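Local coordinates for uncharacterized protein (Escherichia coli UMEA 3162-1, PDB 4X5M) that mediates, as a homodimer, facilitated diffusion of sugars across the membrane down their concentration gradient, at the interface of chains A and B. Residues are numbered along the deposited sequence; one frame, centred on the assembly and turned at random. Chains: chain A/B, Uncharacterized protein.

Contact 1: the interface of chains A and B. Residues chain A 4-5, 8, 59, 61; chain B 53, 56-57.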
loop_
_atom_site.group_PDB
_atom_site.type_symbol
_atom_site.label_atom_id
_atom_site.label_comp_id
_atom_site.label_asym_id
_atom_site.label_seq_id
_atom_site.Cartn_x
_atom_site.Cartn_y
_atom_site.Cartn_z
ATOM N N ILE A 4 -7.714 -13.638 15.554
ATOM C CA ILE A 4 -6.952 -13.643 14.312
ATOM C C ILE A 4 -7.584 -12.679 13.306
ATOM O O ILE A 4 -6.876 -12.034 12.533
ATOM C CB ILE A 4 -6.828 -15.076 13.710
ATOM C CG1 ILE A 4 -8.083 -15.495 12.942
ATOM C CG2 ILE A 4 -6.533 -16.089 14.803
ATOM C CD1 ILE A 4 -7.891 -15.580 11.443
ATOM N N LEU A 5 -8.910 -12.555 13.336
ATOM C CA LEU A 5 -9.598 -11.610 12.462
ATOM C C LEU A 5 -9.338 -10.189 12.937
ATOM O O LEU A 5 -9.157 -9.273 12.132
ATOM C CB LEU A 5 -11.104 -11.889 12.422
ATOM C CG LEU A 5 -11.964 -10.872 11.665
ATOM C CD1 LEU A 5 -11.519 -10.747 10.214
ATOM C CD2 LEU A 5 -13.439 -11.239 11.742
ATOM N N GLY A 8 -6.102 -8.976 11.600
ATOM C CA GLY A 8 -6.200 -8.505 10.230
ATOM C C GLY A 8 -6.815 -7.122 10.141
ATOM O O GLY A 8 -6.356 -6.276 9.372
ATOM N N ASP A 59 -12.092 -13.516 3.468
ATOM C CA ASP A 59 -11.211 -12.722 4.311
ATOM C C ASP A 59 -11.676 -11.271 4.335
ATOM O O ASP A 59 -11.365 -10.498 3.429
ATOM C CB ASP A 59 -9.769 -12.818 3.803
ATOM C CG ASP A 59 -8.751 -12.366 4.831
ATOM O OD1 ASP A 59 -9.022 -11.396 5.568
ATOM O OD2 ASP A 59 -7.670 -12.989 4.904
ATOM N N ALA A 61 -10.807 -8.928 6.348
ATOM C CA ALA A 61 -9.693 -8.025 6.605
ATOM C C ALA A 61 -9.071 -7.564 5.292
ATOM O O ALA A 61 -8.866 -6.371 5.074
ATOM C CB ALA A 61 -8.650 -8.696 7.482
ATOM N N TYR B 53 -0.899 -11.915 10.614
ATOM C CA TYR B 53 -2.180 -12.338 10.062
ATOM C C TYR B 53 -1.991 -13.400 8.986
ATOM O O TYR B 53 -2.694 -14.409 8.968
ATOM C CB TYR B 53 -2.936 -11.139 9.487
ATOM C CG TYR B 53 -4.334 -11.462 9.010
ATOM C CD1 TYR B 53 -5.312 -11.868 9.905
ATOM C CD2 TYR B 53 -4.678 -11.349 7.667
ATOM C CE1 TYR B 53 -6.594 -12.159 9.482
ATOM C CE2 TYR B 53 -5.961 -11.637 7.232
ATOM C CZ TYR B 53 -6.915 -12.043 8.147
ATOM O OH TYR B 53 -8.194 -12.334 7.736
ATOM N N MET B 56 -1.055 -16.726 10.557
ATOM C CA MET B 56 -2.206 -17.316 11.230
ATOM C C MET B 56 -3.279 -17.773 10.243
ATOM O O MET B 56 -4.125 -18.603 10.577
ATOM C CB MET B 56 -2.799 -16.318 12.230
ATOM C CG MET B 56 -1.923 -16.082 13.454
ATOM S SD MET B 56 -2.204 -14.516 14.313
ATOM C CE MET B 56 -3.384 -13.702 13.243
ATOM N N ARG B 57 -3.238 -17.228 9.029
ATOM C CA ARG B 57 -4.210 -17.565 7.990
ATOM C C ARG B 57 -3.667 -18.570 6.979
ATOM O O ARG B 57 -4.410 -19.055 6.123
ATOM C CB ARG B 57 -4.660 -16.300 7.251
ATOM C CG ARG B 57 -5.626 -15.425 8.029
ATOM C CD ARG B 57 -7.039 -15.970 7.954
ATOM N NE ARG B 57 -7.580 -15.903 6.601
ATOM C CZ ARG B 57 -8.816 -16.265 6.273
ATOM N NH1 ARG B 57 -9.642 -16.720 7.205
ATOM N NH2 ARG B 57 -9.227 -16.170 5.016
HETATM O O HOH W 1 -6.557 -14.926 3.850
#
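B:Tyr53 reaches across to A:Asp59, and the two side chains approach from opposite directions with the carboxylate and ring planes turned 67° apart. The phenol OH of B:Tyr53 donates to OD1 of A:Asp59 at 2.5 Å, meeting that oxygen from above the carboxylate plane, 43° out of it. With CG anti to the backbone N (chi1 -175°), the ring is directed to chain A, where CA of A:Gly8 lies over one face, toward the rim, 3.7 Å from the centroid in a CH-pi contact. The opposite face carries CG of B:Arg57, sandwiching the ring. Bends at chi2 and chi3 turn the guanidinium of B:Arg57 to the carboxylate, with NE 3.4 Å from OD2 of A:Asp59 in a long salt bridge. A water at the guanidinium edge, 2.5 Å from OD2 of A:Asp59, links NE and NH2 to the same oxygen. Across the arginine, at about a right angle, runs A:Ile4, its CD1 3.6 Å from CD of B:Arg57, while CE of B:Met56 packs against CA of A:Ile4. The patch joins the end of helix 37-57 of chain B to the start of helix 3-17 and the loop before helix 60-86 of chain A, and probably helps hold the periplasmic side closed.

Contact 2: the interface of chains A and B. Residues chain A 45-46, 49, 52; chain B 7, 10-11, 14.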
loop_
_atom_site.group_PDB
_atom_site.type_symbol
_atom_site.label_atom_id
_atom_site.label_comp_id
_atom_site.label_asym_id
_atom_site.label_seq_id
_atom_site.Cartn_x
_atom_site.Cartn_y
_atom_site.Cartn_z
ATOM N N THR A 45 -5.189 -2.435 -10.482
ATOM C CA THR A 45 -5.315 -3.791 -11.008
ATOM C C THR A 45 -5.098 -4.809 -9.894
ATOM O O THR A 45 -5.829 -5.795 -9.783
ATOM C CB THR A 45 -4.312 -4.052 -12.151
ATOM O OG1 THR A 45 -4.598 -3.176 -13.249
ATOM C CG2 THR A 45 -4.404 -5.492 -12.629
ATOM N N GLY A 46 -4.095 -4.553 -9.061
ATOM C CA GLY A 46 -3.810 -5.414 -7.929
ATOM C C GLY A 46 -4.874 -5.324 -6.851
ATOM O O GLY A 46 -5.244 -6.335 -6.252
ATOM N N SER A 49 -7.783 -7.302 -7.777
ATOM C CA SER A 49 -7.431 -8.711 -7.639
ATOM C C SER A 49 -7.437 -9.154 -6.175
ATOM O O SER A 49 -7.807 -10.288 -5.868
ATOM C CB SER A 49 -6.064 -8.981 -8.271
ATOM O OG SER A 49 -6.062 -8.656 -9.651
ATOM N N ALA A 52 -11.061 -9.775 -5.264
ATOM C CA ALA A 52 -11.443 -11.099 -5.743
ATOM C C ALA A 52 -10.856 -12.173 -4.836
ATOM O O ALA A 52 -11.526 -13.148 -4.490
ATOM C CB ALA A 52 -10.981 -11.304 -7.176
ATOM N N THR B 7 -4.383 -15.980 -7.807
ATOM C CA THR B 7 -5.055 -14.685 -7.799
ATOM C C THR B 7 -4.411 -13.749 -6.779
ATOM O O THR B 7 -4.182 -12.571 -7.058
ATOM C CB THR B 7 -6.557 -14.828 -7.484
ATOM O OG1 THR B 7 -7.153 -15.752 -8.402
ATOM C CG2 THR B 7 -7.262 -13.483 -7.598
ATOM N N PHE B 10 -1.036 -12.819 -7.975
ATOM C CA PHE B 10 -1.289 -11.853 -9.039
ATOM C C PHE B 10 -1.517 -10.474 -8.431
ATOM O O PHE B 10 -0.957 -9.477 -8.889
ATOM C CB PHE B 10 -2.500 -12.288 -9.870
ATOM C CG PHE B 10 -2.754 -11.439 -11.086
ATOM C CD1 PHE B 10 -2.105 -11.706 -12.280
ATOM C CD2 PHE B 10 -3.663 -10.394 -11.042
ATOM C CE1 PHE B 10 -2.344 -10.935 -13.403
ATOM C CE2 PHE B 10 -3.907 -9.620 -12.162
ATOM C CZ PHE B 10 -3.248 -9.892 -13.344
ATOM N N ALA B 11 -2.334 -10.437 -7.384
ATOM C CA ALA B 11 -2.624 -9.208 -6.660
ATOM C C ALA B 11 -1.381 -8.670 -5.962
ATOM O O ALA B 11 -1.092 -7.475 -6.026
ATOM C CB ALA B 11 -3.733 -9.443 -5.645
ATOM N N PHE B 14 1.170 -6.900 -8.355
ATOM C CA PHE B 14 0.813 -5.580 -8.862
ATOM C C PHE B 14 0.812 -4.491 -7.793
ATOM O O PHE B 14 1.292 -3.391 -8.040
ATOM C CB PHE B 14 -0.550 -5.630 -9.553
ATOM C CG PHE B 14 -0.486 -6.117 -10.971
ATOM C CD1 PHE B 14 -0.134 -5.254 -11.995
ATOM C CD2 PHE B 14 -0.769 -7.436 -11.280
ATOM C CE1 PHE B 14 -0.068 -5.696 -13.302
ATOM C CE2 PHE B 14 -0.703 -7.884 -12.585
ATOM C CZ PHE B 14 -0.354 -7.013 -13.597
#
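A:Ser49 faces B:Phe10 and B:Ala11 across the dimer interface, burying 49 Å² of its surface against chain B. Its CB does the packing, sitting 3.5 Å from CB of B:Ala11 and lying at the edge of the B:Phe10 ring, in the ring plane. The hydroxyl OG also comes to this ring, 3.3 Å from CD2 of B:Phe10, and it donates a hydrogen bond within its own helix, to the backbone O of A:Thr45 at 2.9 Å. The torsion chi1 of -60°, which sets OG beside the serine's own backbone N, lets it reach back one turn to that carbonyl, and the bond should fix the hydroxyl's rotation. A:Thr45, with 34 Å² buried, points its methyl CG2 over the centre of the B:Phe14 ring, 4.1 Å above the plane, and the same methyl comes near CE2 of B:Phe10. CE2 of B:Phe14 lies over the rim of the B:Phe10 face. A:Gly46, without a side chain, lets CB of B:Phe14 come to 3.6 Å from its CA. This packing of small residues against aromatic rings holds helix 37-57 of chain A to helix 3-17 of chain B, and so helps to keep together the homodimer that carries sugar.

Contact 3: the interface of chains A and B. Residues chain A 8, 11-12, 15, 65; chain B 46-47, 50.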
loop_
_atom_site.group_PDB
_atom_site.type_symbol
_atom_site.label_atom_id
_atom_site.label_comp_id
_atom_site.label_asym_id
_atom_site.label_seq_id
_atom_site.Cartn_x
_atom_site.Cartn_y
_atom_site.Cartn_z
ATOM N N GLY A 8 -6.102 -8.976 11.600
ATOM C CA GLY A 8 -6.200 -8.505 10.230
ATOM C C GLY A 8 -6.815 -7.122 10.141
ATOM O O GLY A 8 -6.356 -6.276 9.372
ATOM N N ALA A 11 -4.333 -4.740 11.299
ATOM C CA ALA A 11 -3.405 -4.515 10.200
ATOM C C ALA A 11 -4.017 -3.618 9.132
ATOM O O ALA A 11 -3.373 -2.688 8.647
ATOM C CB ALA A 11 -2.982 -5.843 9.589
ATOM N N ALA A 12 -5.262 -3.913 8.769
ATOM C CA ALA A 12 -5.968 -3.154 7.744
ATOM C C ALA A 12 -6.110 -1.686 8.133
ATOM O O ALA A 12 -5.971 -0.802 7.290
ATOM C CB ALA A 12 -7.338 -3.768 7.483
ATOM N N THR A 15 -2.342 0.090 7.823
ATOM C CA THR A 15 -1.785 0.209 6.477
ATOM C C THR A 15 -2.644 1.082 5.566
ATOM O O THR A 15 -2.122 1.762 4.681
ATOM C CB THR A 15 -1.604 -1.169 5.806
ATOM O OG1 THR A 15 -2.844 -1.886 5.828
ATOM C CG2 THR A 15 -0.538 -1.971 6.526
ATOM N N ALA A 65 -9.856 -3.717 3.530
ATOM C CA ALA A 65 -8.621 -2.965 3.346
ATOM C C ALA A 65 -8.515 -2.440 1.919
ATOM O O ALA A 65 -8.191 -1.274 1.694
ATOM C CB ALA A 65 -7.416 -3.829 3.684
ATOM N N GLY B 46 1.294 -1.822 10.705
ATOM C CA GLY B 46 0.293 -2.593 9.994
ATOM C C GLY B 46 0.899 -3.723 9.185
ATOM O O GLY B 46 0.343 -4.822 9.130
ATOM N N VAL B 47 2.040 -3.454 8.555
ATOM C CA VAL B 47 2.737 -4.459 7.753
ATOM C C VAL B 47 3.126 -5.663 8.602
ATOM O O VAL B 47 2.909 -6.810 8.207
ATOM C CB VAL B 47 4.000 -3.874 7.082
ATOM C CG1 VAL B 47 4.850 -4.984 6.481
ATOM C CG2 VAL B 47 3.616 -2.862 6.015
ATOM N N TRP B 50 0.058 -7.599 9.367
ATOM C CA TRP B 50 -0.351 -8.400 8.212
ATOM C C TRP B 50 0.441 -9.699 8.150
ATOM O O TRP B 50 -0.099 -10.752 7.809
ATOM C CB TRP B 50 -0.165 -7.625 6.905
ATOM C CG TRP B 50 -1.276 -6.678 6.560
ATOM C CD1 TRP B 50 -1.189 -5.321 6.455
ATOM C CD2 TRP B 50 -2.636 -7.016 6.262
ATOM N NE1 TRP B 50 -2.410 -4.792 6.115
ATOM C CE2 TRP B 50 -3.318 -5.814 5.991
ATOM C CE3 TRP B 50 -3.347 -8.219 6.202
ATOM C CZ2 TRP B 50 -4.671 -5.775 5.665
ATOM C CZ3 TRP B 50 -4.693 -8.182 5.879
ATOM C CH2 TRP B 50 -5.341 -6.968 5.615
#
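This is a helix-to-helix interface in the homodimer of SemiSWEET, a PQ-loop transporter, joining helix 37-57 of chain B to helix 3-17 of chain A and helping to build the dimer through which sugar passes. B:Trp50 lays one face of its indole on the helix of chain A, hiding 59 Å² of its surface. CB of A:Ala11 stands 3.4 Å from the centroid of the five-membered ring of B:Trp50, a CH-pi contact. The carbonyl O of A:Gly8 lies above the same face, farther toward the benzene end. At the edge of the indole, NE1 donates to OG1 of A:Thr15 at 3.0 Å. This bond is nearly straight, 175° at the hydrogen, and the acceptor lies only 2° out of the ring plane. The hydroxyl of A:Thr15 in turn donates to the backbone O of A:Ala11, also at 3.0 Å, so that a chain of two hydrogen bonds links the indole to the backbone of chain A and probably orients OG1 as acceptor. A chi1 of 54° places OG1 between the threonine's backbone N and carbonyl carbon and leaves CG2 beside that N, where the methyl packs 3.4 Å from CD1 of B:Trp50 and 3.6 Å from CA of B:Gly46. Along the benzene part, CZ2 of B:Trp50 meets CA of A:Ala12 at 3.6 Å and CB of A:Ala65 at 3.9 Å, bringing in helix 60-86 of chain A.

Contacts 1 and 3 are neighbours, their C-alpha centres about 9 Å apart, and they share A:Gly8, which meets an aromatic residue of chain B in each. The C-alpha centre of contact 2 is about 18 Å from that of contact 1 and about 17 Å from that of contact 3. All three centre on helix 3-17 of one chain and helix 37-57 of the other, contacts 1 and 3 adding helix 60-86; contact 2 has the chains exchanged. By the two-fold symmetry each contact has a twin, so both helix pairs combine the polar, aromatic and small-residue packing. Such paired seams would probably need to accommodate the rocking movements proposed for transport.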